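Local coordinates for NanU sialic acid binding protein (Bacteroides fragilis, PDB 4L7T), which binds sialic acid with high affinity and, as a SusD-like outer-membrane protein, probably passes it to the transporter NanO, at residues Ala237-Val242 against Leu393-Ala398; Asn288-Gln293 against Gly314-Leu319; Arg321-Tyr326 against Ile359-Asn364; Tyr329-Arg334 against Thr441-Met446; Leu430-Asp435 against Ser447-Pro452. One frame throughout, in Å; residues are numbered along the deposited sequence.

Overall arrangement
All five lie within the SusD-family part of the chain. Interactions 2 to 5 form a run of neighbours. Interactions 2 and 3, centres about 12 Å apart, are joined by N288 O and R321 N, 2.9 Å apart, and by F362 packing on P291 and L316. Interactions 3 and 4, centres about 15 Å apart, meet where R325 packs on Y445. Interactions 4 and 5, centres about 14 Å apart, share the salt bridge from R334 to D435. Interaction 1 touches none of the others and lies across the chain's centre from interaction 2. The sodium ion, at T483 and T486, is about 10 Å from the R325 side chain and about 12 Å from that of Y445.

Interaction 1. Residues Ala237-Val242 against Leu393-Ala398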
# COMPACT_ATOMS: atom_id res chain seq x y z
N ALA A 237 -14.79 -12.96 5.80
CA ALA A 237 -13.31 -13.16 5.63
C ALA A 237 -12.52 -12.39 6.69
O ALA A 237 -11.57 -12.92 7.28
CB ALA A 237 -12.87 -12.63 4.17
N LEU A 238 -12.88 -11.10 6.90
CA LEU A 238 -12.12 -10.23 7.82
C LEU A 238 -12.35 -10.77 9.22
O LEU A 238 -11.40 -10.78 10.02
CB LEU A 238 -12.57 -8.79 7.62
CG LEU A 238 -12.27 -8.34 6.15
CD1 LEU A 238 -13.07 -7.02 5.80
CD2 LEU A 238 -10.76 -8.04 6.03
N GLN A 239 -13.56 -11.26 9.51
CA GLN A 239 -13.87 -11.81 10.84
C GLN A 239 -13.01 -13.05 11.12
O GLN A 239 -12.63 -13.30 12.29
CB GLN A 239 -15.38 -12.18 10.99
CG GLN A 239 -16.15 -10.90 11.24
CD GLN A 239 -17.70 -11.11 11.25
OE1 GLN A 239 -18.22 -12.02 10.62
NE2 GLN A 239 -18.37 -10.22 11.86
N SER A 240 -12.69 -13.78 10.06
CA SER A 240 -11.86 -15.02 10.19
C SER A 240 -10.41 -14.66 10.59
O SER A 240 -9.75 -15.47 11.19
CB SER A 240 -12.01 -15.94 8.94
OG SER A 240 -11.05 -15.51 7.99
N ILE A 241 -9.94 -13.45 10.20
CA ILE A 241 -8.60 -13.00 10.67
C ILE A 241 -8.63 -12.62 12.13
O ILE A 241 -7.80 -13.04 12.96
CB ILE A 241 -8.14 -11.78 9.83
CG1 ILE A 241 -7.99 -12.21 8.37
CG2 ILE A 241 -6.82 -11.16 10.45
CD1 ILE A 241 -7.85 -10.93 7.52
N VAL A 242 -9.68 -11.88 12.52
CA VAL A 242 -9.88 -11.50 13.96
C VAL A 242 -9.93 -12.78 14.81
O VAL A 242 -9.35 -12.80 15.90
CB VAL A 242 -11.20 -10.73 14.12
CG1 VAL A 242 -11.50 -10.52 15.63
CG2 VAL A 242 -11.12 -9.34 13.36
N LEU A 393 -10.37 -1.77 9.93
CA LEU A 393 -11.05 -0.70 9.22
C LEU A 393 -11.78 -1.22 7.99
O LEU A 393 -12.88 -0.67 7.66
CB LEU A 393 -10.09 0.48 8.91
CG LEU A 393 -9.63 1.16 10.17
CD1 LEU A 393 -8.66 2.26 9.82
CD2 LEU A 393 -10.80 1.76 11.03
N LEU A 394 -11.25 -2.26 7.32
CA LEU A 394 -12.06 -2.90 6.32
C LEU A 394 -13.31 -3.52 6.90
O LEU A 394 -14.32 -3.53 6.21
CB LEU A 394 -11.25 -3.98 5.54
CG LEU A 394 -10.11 -3.46 4.62
CD1 LEU A 394 -9.22 -4.62 4.14
CD2 LEU A 394 -10.57 -2.57 3.42
N LEU A 395 -13.20 -4.18 8.05
CA LEU A 395 -14.36 -4.80 8.68
C LEU A 395 -15.42 -3.74 9.05
O LEU A 395 -16.61 -3.96 8.73
CB LEU A 395 -13.91 -5.64 9.85
CG LEU A 395 -15.04 -6.31 10.64
CD1 LEU A 395 -15.86 -7.25 9.70
CD2 LEU A 395 -14.33 -7.12 11.73
N ALA A 396 -14.96 -2.58 9.57
CA ALA A 396 -15.82 -1.40 9.81
C ALA A 396 -16.53 -1.02 8.50
O ALA A 396 -17.73 -0.74 8.50
CB ALA A 396 -14.97 -0.22 10.33
N GLU A 397 -15.78 -0.98 7.39
CA GLU A 397 -16.37 -0.56 6.13
C GLU A 397 -17.37 -1.57 5.65
O GLU A 397 -18.47 -1.19 5.16
CB GLU A 397 -15.25 -0.42 5.12
CG GLU A 397 -15.72 0.27 3.81
CD GLU A 397 -14.56 0.96 3.05
OE1 GLU A 397 -13.36 0.59 3.24
OE2 GLU A 397 -14.82 1.91 2.30
N ALA A 398 -17.05 -2.87 5.72
CA ALA A 398 -18.04 -3.88 5.29
C ALA A 398 -19.32 -3.74 6.16
O ALA A 398 -20.47 -3.87 5.62
CB ALA A 398 -17.47 -5.31 5.47
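L238 on helix 227-244 packs against L394 and L395 on helix 388-401. This is a helix-helix contact within the mainly helical SusD fold, whose sequence family is grouped with the TPR clan. The two short segments run at 142° to each other, nearer antiparallel than parallel. Their axes come within 9.7 Å.

L238 and L395 carry the contact. L238 CB sits 4.1 Å from L395 CB and also touches L395 CD1. L238 CG lies beside its own backbone N, anti to the carbonyl carbon (chi1 -62°). From there both branches reach L394 CB. CD1 comes near the backbone of the other helix and lies 3.6 Å from both L394 CB and L395 N. CD2 makes a looser contact with L394 CB. The side chains of L238 and L394 cross at about a right angle.

L395 answers from the other helix. Its CG is anti to the backbone N (chi1 178°). Its two methyls part, CD1 to Q239 and CD2 to V242. CD1 meets the aliphatic CG of Q239 at 4.0 Å, again with the side chains crossing at about a right angle.

The side chains meet through carbon atoms. M211 of helix 206-223 and R460 of helix 452-463 also touch L394, which ties the pair into neighbouring helices. On the exposed side, V242 CG2 touches L395 CD2 at 4.2 Å.

Interaction 2. Residues Asn288-Gln293 against Gly314-Leu319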
# COMPACT_ATOMS: atom_id res chain seq x y z
N ASN A 288 12.36 10.22 -3.61
CA ASN A 288 11.10 11.02 -3.78
C ASN A 288 10.56 11.71 -2.55
O ASN A 288 9.77 12.68 -2.62
CB ASN A 288 9.99 10.14 -4.35
CG ASN A 288 10.24 9.79 -5.81
OD1 ASN A 288 10.05 10.63 -6.71
ND2 ASN A 288 10.69 8.56 -6.07
N LEU A 289 10.84 11.15 -1.35
CA LEU A 289 10.14 11.59 -0.16
C LEU A 289 11.06 11.93 1.00
O LEU A 289 10.60 12.31 2.09
CB LEU A 289 9.24 10.39 0.29
CG LEU A 289 7.91 10.24 -0.49
CD1 LEU A 289 7.05 9.02 0.11
CD2 LEU A 289 7.05 11.47 -0.60
N VAL A 290 12.38 11.88 0.77
CA VAL A 290 13.35 12.17 1.84
C VAL A 290 14.03 13.49 1.47
O VAL A 290 14.53 13.59 0.37
CB VAL A 290 14.38 11.01 1.97
CG1 VAL A 290 15.48 11.40 3.04
CG2 VAL A 290 13.56 9.67 2.39
N PRO A 291 14.09 14.44 2.41
CA PRO A 291 14.77 15.72 2.09
C PRO A 291 16.31 15.60 1.88
O PRO A 291 16.96 14.63 2.27
CB PRO A 291 14.42 16.62 3.25
CG PRO A 291 14.21 15.65 4.43
CD PRO A 291 13.62 14.40 3.82
N GLN A 292 16.85 16.64 1.25
CA GLN A 292 18.25 16.65 0.83
C GLN A 292 19.16 17.12 1.96
O GLN A 292 18.85 18.11 2.63
CB GLN A 292 18.34 17.61 -0.40
CG GLN A 292 19.76 17.54 -1.04
CD GLN A 292 20.07 18.74 -1.88
OE1 GLN A 292 20.39 18.60 -3.08
NE2 GLN A 292 20.15 19.89 -1.24
N GLN A 293 20.28 16.42 2.18
CA GLN A 293 21.14 16.81 3.32
C GLN A 293 21.69 18.21 3.12
O GLN A 293 21.69 19.02 4.06
CB GLN A 293 22.25 15.76 3.48
CG GLN A 293 23.22 16.01 4.67
CD GLN A 293 24.28 14.94 4.69
OE1 GLN A 293 25.14 14.91 3.81
NE2 GLN A 293 24.18 14.02 5.66
N GLY A 314 19.94 15.49 10.19
CA GLY A 314 21.09 15.90 9.36
C GLY A 314 21.67 14.68 8.64
O GLY A 314 22.42 14.81 7.64
N GLN A 315 21.26 13.48 9.08
CA GLN A 315 21.62 12.22 8.37
C GLN A 315 20.74 11.90 7.15
O GLN A 315 21.05 10.98 6.41
CB GLN A 315 21.55 11.00 9.32
CG GLN A 315 22.52 11.09 10.49
CD GLN A 315 21.98 10.36 11.71
OE1 GLN A 315 21.01 9.55 11.61
NE2 GLN A 315 22.58 10.62 12.88
N LEU A 316 19.61 12.57 6.96
CA LEU A 316 18.72 12.22 5.80
C LEU A 316 19.25 12.79 4.51
O LEU A 316 19.66 13.91 4.49
CB LEU A 316 17.37 12.88 6.06
CG LEU A 316 16.68 12.37 7.34
CD1 LEU A 316 15.42 13.18 7.66
CD2 LEU A 316 16.38 10.87 7.22
N ASN A 317 19.31 12.00 3.45
CA ASN A 317 19.81 12.58 2.21
C ASN A 317 19.15 11.96 1.02
O ASN A 317 19.65 10.96 0.43
CB ASN A 317 21.36 12.43 2.08
CG ASN A 317 21.88 13.14 0.83
OD1 ASN A 317 21.37 14.22 0.49
ND2 ASN A 317 22.87 12.56 0.15
N GLY A 318 18.07 12.62 0.59
CA GLY A 318 17.32 12.15 -0.53
C GLY A 318 16.91 13.37 -1.36
O GLY A 318 17.57 14.41 -1.33
N LEU A 319 15.81 13.21 -2.09
CA LEU A 319 15.20 14.36 -2.83
C LEU A 319 13.67 14.32 -2.65
O LEU A 319 13.08 13.20 -2.55
CB LEU A 319 15.58 14.31 -4.31
CG LEU A 319 17.07 14.63 -4.53
CD1 LEU A 319 17.46 14.37 -5.95
CD2 LEU A 319 17.47 16.07 -4.20
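V290-Q293 and L316-L319 run roughly antiparallel, their whole segments 147° apart end to end, with V290 closest to G318 and Q293 closest to N317 by CA. G318 N donates to P291 O at 2.8 Å. The donor stands above the carbonyl plane, 51° out of it. The CA of Q292 adds a contact to G318 O at 3.2 Å.

The side chains flank this pairing. V290 CG1 is anti to the backbone N (chi1 175°) and lies 3.9 Å from L316 CB, the two side chains crossing at about a right angle. P291 CG makes a looser contact with L316 CD1. F362 of strand 356-363 touches both P291 and L316.

Q293 is held twice. Its backbone N gives a nearly straight bond to N317 OD1 at 3.0 Å. Its extended side chain carries NE2 to G314 O at 2.8 Å, in the plane of that carbonyl. N317 ND2 in turn is bonded to Q376, which would help keep the amide turned this way.

Q292 is the N-cap residue of helix 293-299. The arrangement is a loop-to-loop pairing at a helix N-terminus, where a side-chain carbonyl from the second loop takes up the N-H of the first helical residue.

Interaction 3. Residues Arg321-Tyr326 against Ile359-Asn364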
# COMPACT_ATOMS: atom_id res chain seq x y z
N ARG A 321 10.35 14.87 -4.49
CA ARG A 321 9.68 15.04 -5.78
C ARG A 321 8.18 15.10 -5.60
O ARG A 321 7.47 15.63 -6.42
CB ARG A 321 9.99 13.93 -6.79
CG ARG A 321 11.51 13.67 -7.03
CD ARG A 321 12.19 14.81 -7.75
NE ARG A 321 13.57 14.35 -8.07
CZ ARG A 321 14.52 15.18 -8.52
NH1 ARG A 321 14.26 16.49 -8.66
NH2 ARG A 321 15.70 14.65 -8.84
N LEU A 322 7.71 14.44 -4.54
CA LEU A 322 6.28 14.49 -4.13
C LEU A 322 6.27 15.23 -2.82
O LEU A 322 6.81 14.74 -1.78
CB LEU A 322 5.77 13.04 -3.88
CG LEU A 322 5.40 12.22 -5.14
CD1 LEU A 322 5.18 10.66 -4.91
CD2 LEU A 322 4.15 12.74 -5.83
N GLN A 323 5.63 16.40 -2.81
CA GLN A 323 5.57 17.27 -1.62
C GLN A 323 4.19 17.16 -0.97
O GLN A 323 3.19 17.55 -1.58
CB GLN A 323 5.89 18.74 -2.05
CG GLN A 323 5.72 19.75 -0.89
CD GLN A 323 6.61 19.47 0.31
OE1 GLN A 323 7.87 19.42 0.20
NE2 GLN A 323 5.95 19.22 1.47
N ILE A 324 4.14 16.67 0.28
CA ILE A 324 2.91 16.66 1.04
C ILE A 324 2.35 18.08 1.11
O ILE A 324 3.11 19.04 1.36
CB ILE A 324 3.24 16.21 2.47
CG1 ILE A 324 3.84 14.78 2.47
CG2 ILE A 324 1.98 16.34 3.39
CD1 ILE A 324 4.66 14.52 3.75
N ARG A 325 1.04 18.22 0.90
CA ARG A 325 0.40 19.56 0.96
C ARG A 325 0.77 20.22 2.31
O ARG A 325 0.62 19.64 3.41
CB ARG A 325 -1.11 19.51 0.80
CG ARG A 325 -1.66 19.10 -0.52
CD ARG A 325 -1.52 20.19 -1.60
NE ARG A 325 -2.24 19.78 -2.82
CZ ARG A 325 -2.22 20.47 -3.98
NH1 ARG A 325 -1.54 21.62 -4.06
NH2 ARG A 325 -2.88 20.02 -5.04
N TYR A 326 1.27 21.46 2.24
CA TYR A 326 1.75 22.12 3.48
C TYR A 326 0.69 22.20 4.59
O TYR A 326 1.03 22.04 5.76
CB TYR A 326 2.17 23.57 3.18
CG TYR A 326 3.27 23.78 2.12
CD1 TYR A 326 4.05 22.75 1.65
CD2 TYR A 326 3.50 25.05 1.62
CE1 TYR A 326 5.02 22.94 0.67
CE2 TYR A 326 4.51 25.26 0.66
CZ TYR A 326 5.27 24.18 0.20
OH TYR A 326 6.25 24.35 -0.78
N ILE A 359 7.52 25.93 7.56
CA ILE A 359 7.67 25.90 6.13
C ILE A 359 6.77 24.75 5.56
O ILE A 359 5.82 25.00 4.76
CB ILE A 359 9.13 25.66 5.75
CG1 ILE A 359 10.01 26.82 6.26
CG2 ILE A 359 9.28 25.56 4.20
CD1 ILE A 359 9.57 28.22 5.72
N ALA A 360 7.04 23.51 5.96
CA ALA A 360 6.40 22.34 5.25
C ALA A 360 6.73 21.04 5.95
O ALA A 360 7.70 20.99 6.76
CB ALA A 360 6.91 22.22 3.70
N PRO A 361 6.01 19.94 5.60
CA PRO A 361 6.29 18.69 6.29
C PRO A 361 6.98 17.68 5.37
O PRO A 361 6.96 17.89 4.16
CB PRO A 361 4.90 18.21 6.67
CG PRO A 361 4.00 18.56 5.45
CD PRO A 361 4.67 19.93 4.96
N PHE A 362 7.57 16.61 5.92
CA PHE A 362 8.15 15.48 5.16
C PHE A 362 7.80 14.19 5.93
O PHE A 362 7.42 14.24 7.10
CB PHE A 362 9.66 15.59 4.85
CG PHE A 362 10.56 15.54 6.04
CD1 PHE A 362 11.06 14.29 6.51
CD2 PHE A 362 10.99 16.72 6.64
CE1 PHE A 362 11.94 14.25 7.62
CE2 PHE A 362 11.86 16.67 7.70
CZ PHE A 362 12.32 15.43 8.19
N CYS A 363 7.82 13.09 5.20
CA CYS A 363 7.43 11.80 5.73
C CYS A 363 8.36 11.38 6.88
O CYS A 363 9.60 11.32 6.69
CB CYS A 363 7.53 10.80 4.55
SG CYS A 363 7.21 9.09 5.17
N ASN A 364 7.75 11.01 8.02
CA ASN A 364 8.54 10.47 9.17
C ASN A 364 8.17 9.02 9.52
O ASN A 364 8.62 8.45 10.52
CB ASN A 364 8.35 11.35 10.37
CG ASN A 364 9.43 11.12 11.47
OD1 ASN A 364 10.64 10.92 11.20
ND2 ASN A 364 8.95 11.08 12.72
O HOH W 1 8.66 17.24 1.88
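Q323, I324 and Y326 face A360 and P361 across a buried contact between the short strand 323-324 and the long strand 356-363. The two are not paired as one sheet. Strand 323-324 pairs with 65-67, and 356-363 pairs with 344-350, where I359 and A360 form a classic beta bulge opposite V347.

The proline ring is the centre of the packing. I324 CG2 touches P361 CG at 3.6 Å, with the two side chains meeting at a slant. The other branch of I324 passes on to the backbone. Its CD1 lies 3.8 Å from both F362 C and C363 N.

The Y326 ring is set differently. I359 O lies 3.8 Å above one face, offset toward the rim. A360 CB approaches obliquely and is 3.6 Å from both CD1 and CE1. Q323 CD is at the ring's edge, in plane. The phenol OH is bonded to V68 O.

Q323 bends back at chi2 (59°). Its NE2 then donates to two carbonyls. One is its neighbour I324 O at 2.8 Å, met on a lone pair and nearly straight. The other is P361 O at 3.2 Å, in the plane of that carbonyl. OE1 accepts from F70 N and from a water, which also donates to P361 O.

The amide of Q323 is therefore gripped at both ends, which should fix its rotation. P361 has no backbone N-H to offer, but its carbonyl has two donors, NE2 and the water. A buried polar group is thus satisfied amid apolar packing, and two separate sheets are joined.

Interaction 4. Residues Tyr329-Arg334 against Thr441-Met446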
# COMPACT_ATOMS: atom_id res chain seq x y z
N TYR A 329 -0.52 19.08 7.33
CA TYR A 329 0.16 18.83 8.55
C TYR A 329 -0.69 19.22 9.76
O TYR A 329 -0.67 18.47 10.78
CB TYR A 329 1.45 19.64 8.64
CG TYR A 329 2.25 19.38 9.91
CD1 TYR A 329 2.89 18.14 10.12
CD2 TYR A 329 2.36 20.37 10.92
CE1 TYR A 329 3.67 17.90 11.32
CE2 TYR A 329 3.11 20.13 12.10
CZ TYR A 329 3.78 18.91 12.28
OH TYR A 329 4.53 18.67 13.42
N ASN A 330 -1.44 20.34 9.65
CA ASN A 330 -2.33 20.79 10.73
C ASN A 330 -3.80 20.47 10.54
O ASN A 330 -4.60 20.64 11.45
CB ASN A 330 -2.12 22.29 10.99
CG ASN A 330 -0.83 22.54 11.74
OD1 ASN A 330 -0.02 23.37 11.33
ND2 ASN A 330 -0.61 21.80 12.81
N LYS A 331 -4.18 19.98 9.37
CA LYS A 331 -5.58 19.60 9.12
C LYS A 331 -5.90 18.11 9.23
O LYS A 331 -7.05 17.76 9.03
CB LYS A 331 -6.06 20.07 7.73
CG LYS A 331 -6.24 21.59 7.72
CD LYS A 331 -6.63 22.08 6.37
CE LYS A 331 -7.00 23.54 6.50
NZ LYS A 331 -8.03 23.85 5.49
N ALA A 332 -4.89 17.27 9.37
CA ALA A 332 -5.14 15.82 9.32
C ALA A 332 -5.54 15.20 10.63
O ALA A 332 -6.21 14.14 10.59
CB ALA A 332 -3.96 15.08 8.77
N PHE A 333 -5.00 15.75 11.74
CA PHE A 333 -5.08 15.03 13.02
C PHE A 333 -5.61 15.92 14.12
O PHE A 333 -5.21 17.06 14.23
CB PHE A 333 -3.71 14.45 13.47
CG PHE A 333 -3.09 13.52 12.47
CD1 PHE A 333 -3.43 12.15 12.46
CD2 PHE A 333 -2.17 14.00 11.54
CE1 PHE A 333 -2.84 11.27 11.51
CE2 PHE A 333 -1.60 13.14 10.60
CZ PHE A 333 -1.89 11.77 10.61
N ARG A 334 -6.49 15.34 14.96
CA ARG A 334 -6.90 16.00 16.23
C ARG A 334 -5.74 16.06 17.25
O ARG A 334 -4.86 15.20 17.26
CB ARG A 334 -8.09 15.25 16.83
CG ARG A 334 -9.29 15.07 15.97
CD ARG A 334 -9.94 16.37 15.40
NE ARG A 334 -10.18 17.34 16.48
CZ ARG A 334 -11.34 17.48 17.13
NH1 ARG A 334 -12.41 16.73 16.82
NH2 ARG A 334 -11.41 18.40 18.12
N THR A 441 -14.52 22.36 9.47
CA THR A 441 -15.34 23.30 8.65
C THR A 441 -14.73 23.74 7.33
O THR A 441 -15.46 23.83 6.31
CB THR A 441 -15.77 24.50 9.44
OG1 THR A 441 -14.62 24.97 10.11
CG2 THR A 441 -16.80 24.12 10.43
N ASP A 442 -13.45 24.04 7.31
CA ASP A 442 -12.85 24.40 5.99
C ASP A 442 -11.80 23.33 5.70
O ASP A 442 -10.66 23.65 5.43
CB ASP A 442 -12.24 25.84 6.06
CG ASP A 442 -11.27 26.19 4.89
OD1 ASP A 442 -11.66 26.04 3.70
OD2 ASP A 442 -10.10 26.62 5.17
N ASN A 443 -12.19 22.06 5.80
CA ASN A 443 -11.16 20.97 5.76
C ASN A 443 -11.47 20.10 4.59
O ASN A 443 -12.45 19.39 4.61
CB ASN A 443 -11.19 20.17 7.08
CG ASN A 443 -10.07 19.14 7.17
OD1 ASN A 443 -9.65 18.61 6.14
ND2 ASN A 443 -9.50 18.93 8.38
N LYS A 444 -10.73 20.24 3.48
CA LYS A 444 -11.12 19.50 2.26
C LYS A 444 -10.75 18.01 2.32
O LYS A 444 -11.18 17.28 1.41
CB LYS A 444 -10.44 20.04 1.01
CG LYS A 444 -8.93 19.85 1.01
CD LYS A 444 -8.25 20.61 -0.16
CE LYS A 444 -7.19 19.75 -0.81
NZ LYS A 444 -7.72 18.65 -1.72
N TYR A 445 -10.01 17.62 3.36
CA TYR A 445 -9.40 16.27 3.40
C TYR A 445 -10.30 15.24 4.08
O TYR A 445 -10.17 14.02 3.86
CB TYR A 445 -8.05 16.32 4.12
CG TYR A 445 -7.06 17.24 3.47
CD1 TYR A 445 -6.39 16.84 2.30
CD2 TYR A 445 -6.77 18.47 4.06
CE1 TYR A 445 -5.49 17.69 1.70
CE2 TYR A 445 -5.85 19.37 3.47
CZ TYR A 445 -5.21 18.94 2.29
OH TYR A 445 -4.32 19.77 1.66
N MET A 446 -11.27 15.72 4.85
CA MET A 446 -11.96 14.85 5.79
C MET A 446 -13.10 15.56 6.43
O MET A 446 -13.07 16.78 6.56
CB MET A 446 -11.04 14.27 6.87
CG MET A 446 -10.30 15.28 7.77
SD MET A 446 -9.10 14.61 8.93
CE MET A 446 -7.97 13.62 7.90
O HOH W 2 -8.83 22.46 3.34
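The Y445 ring meets K331 CD at its edge, near the ring plane and 4.0 Å from CE2. One face is covered by K444 CG, 3.8 Å above the ring centre. The side chains of K331 and Y445 cross at about a right angle. Y445 OH is bonded to D327. The amide of N443 is the other flat group. ND2 donates to K331 O at 2.8 Å, in the carbonyl plane and on a lone pair. On the other side of the amide group, OD1 accepts from Y445 N and closes an Asx turn.

K331 lies on helix 328-331. Its chain is extended as far as CE, passing the ring edge at CD, and bends at chi4 to bring NZ to D442. NZ donates to D442 O at 2.6 Å, nearly along the C=O axis. It also donates to a water that accepts from K444 N. A weak salt bridge from NZ to D442 OD2 spans 3.5 Å.

M446 bends at chi3 (54°), which turns CE toward A332 O, 3.3 Å away. The hydrogen bond to A332 O comes from R462 NE.

The ammonium group of K331 is thus held mainly by a backbone oxygen and a water, with the carboxylate adding a longer charge contact. Together with the N443 amide, it fastens the irregular loop to the segment 329-334 by polar bonds made largely to backbone atoms.

Interaction 5. Residues Leu430-Asp435 against Ser447-Pro452; sequences LAYPND and SGDEDP
D449 OD2 is gripped by the backbone N of D435 at 2.9 Å and by R414 of helix 407-418. The D435 N-H comes from above the carboxylate plane, 60° out of it. In return, D449 N donates to D435 O at 2.9 Å. The two aspartates are therefore linked by a reciprocal pair of bonds, one through a side chain and one through the backbone. D449 CG lies beside its own backbone N (chi1 -74°), and CB rests against P433 O at 3.3 Å.

The Y432 ring meets the same carboxylate at a slant. Its CD1 is 3.6 Å from D449 CG, and the ring and carboxylate planes are 50° apart. The peptide bond between Y432 and P433 is cis. It brings P433 CB over the centre of the tyrosine ring, 3.7 Å above its plane, a CH-pi type of contact with the ring's own neighbour. At the far end, the phenol oxygen of Y432 lies 3.5 Å from P452 CG. A water bridges Y432 OH and D449 O.

D449 lies in the type I turn G448-D451, just before helix 452-463. D451 is the N-cap residue, with its side chain capping E454 N.

The carboxylates of D435 and D449 come to 4.5 Å between D435 OD2 and D449 OD1. Positive groups pair with both: R414 and K458 with D449, R334 and R462 with D435, and Y440 OH bonds to D435 OD1. These salt bridges would offset the repulsion and probably keep both acids ionised. The contact is a charged network that closes the loop between helices 427-430 and 452-463.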
# COMPACT_ATOMS: atom_id res chain seq x y z
N LEU A 430 -13.55 12.45 20.95
CA LEU A 430 -12.62 11.72 20.07
C LEU A 430 -13.15 10.37 19.64
O LEU A 430 -12.80 9.87 18.55
CB LEU A 430 -11.25 11.55 20.71
CG LEU A 430 -10.57 12.86 21.09
CD1 LEU A 430 -9.24 12.54 21.73
CD2 LEU A 430 -10.36 13.76 19.83
N ALA A 431 -13.96 9.73 20.49
CA ALA A 431 -14.46 8.43 20.12
C ALA A 431 -15.56 8.51 19.08
O ALA A 431 -16.40 9.45 19.12
CB ALA A 431 -14.95 7.67 21.43
N TYR A 432 -15.65 7.53 18.16
CA TYR A 432 -16.74 7.47 17.21
C TYR A 432 -18.07 7.25 17.95
O TYR A 432 -18.10 6.39 18.86
CB TYR A 432 -16.48 6.34 16.21
CG TYR A 432 -17.58 6.13 15.19
CD1 TYR A 432 -17.62 6.93 14.00
CD2 TYR A 432 -18.63 5.24 15.44
CE1 TYR A 432 -18.63 6.79 13.08
CE2 TYR A 432 -19.64 5.02 14.46
CZ TYR A 432 -19.66 5.87 13.30
OH TYR A 432 -20.62 5.69 12.33
N PRO A 433 -19.14 8.01 17.60
CA PRO A 433 -19.29 8.95 16.48
C PRO A 433 -19.28 10.44 16.86
O PRO A 433 -19.99 11.24 16.21
CB PRO A 433 -20.65 8.62 15.94
CG PRO A 433 -21.48 8.43 17.32
CD PRO A 433 -20.45 7.76 18.28
N ASN A 434 -18.43 10.78 17.82
CA ASN A 434 -18.34 12.13 18.40
C ASN A 434 -17.26 13.03 17.80
O ASN A 434 -17.11 14.20 18.23
CB ASN A 434 -18.07 12.03 19.89
CG ASN A 434 -19.04 11.09 20.64
OD1 ASN A 434 -18.65 10.43 21.65
ND2 ASN A 434 -20.23 10.94 20.11
N ASP A 435 -16.44 12.51 16.87
CA ASP A 435 -15.34 13.33 16.34
C ASP A 435 -15.89 14.14 15.15
O ASP A 435 -16.00 13.66 13.99
CB ASP A 435 -14.13 12.44 16.00
CG ASP A 435 -13.01 13.16 15.27
OD1 ASP A 435 -13.00 14.44 15.19
OD2 ASP A 435 -12.12 12.43 14.75
N SER A 447 -14.11 14.78 6.85
CA SER A 447 -15.28 15.40 7.46
C SER A 447 -15.66 14.70 8.73
O SER A 447 -14.94 13.79 9.19
CB SER A 447 -16.44 15.57 6.45
OG SER A 447 -16.81 14.39 5.85
N GLY A 448 -16.73 15.15 9.37
CA GLY A 448 -17.05 14.63 10.69
C GLY A 448 -17.64 13.22 10.69
O GLY A 448 -18.03 12.63 9.65
N ASP A 449 -17.73 12.67 11.92
CA ASP A 449 -18.27 11.33 12.12
C ASP A 449 -19.76 11.14 11.81
O ASP A 449 -20.22 9.98 11.81
CB ASP A 449 -18.05 10.83 13.59
CG ASP A 449 -16.61 10.43 13.91
OD1 ASP A 449 -15.71 10.41 13.04
OD2 ASP A 449 -16.34 10.19 15.11
N GLU A 450 -20.52 12.20 11.45
CA GLU A 450 -21.93 12.03 11.20
C GLU A 450 -22.23 11.15 10.06
O GLU A 450 -23.36 10.70 9.91
CB GLU A 450 -22.68 13.33 10.87
CG GLU A 450 -22.10 14.61 11.37
CD GLU A 450 -20.82 15.04 10.67
OE1 GLU A 450 -20.77 15.42 9.44
OE2 GLU A 450 -19.86 15.07 11.40
N ASP A 451 -21.24 10.83 9.21
CA ASP A 451 -21.52 9.90 8.16
C ASP A 451 -20.53 8.72 8.33
O ASP A 451 -19.34 8.99 8.43
CB ASP A 451 -21.30 10.49 6.76
CG ASP A 451 -21.58 9.48 5.69
OD1 ASP A 451 -22.74 9.10 5.40
OD2 ASP A 451 -20.58 8.92 5.09
N PRO A 452 -21.03 7.48 8.44
CA PRO A 452 -20.12 6.31 8.74
C PRO A 452 -19.01 6.14 7.70
O PRO A 452 -17.83 5.99 8.09
CB PRO A 452 -21.07 5.12 8.74
CG PRO A 452 -22.36 5.69 9.26
CD PRO A 452 -22.44 7.13 8.70
O HOH W 3 -22.16 8.16 11.90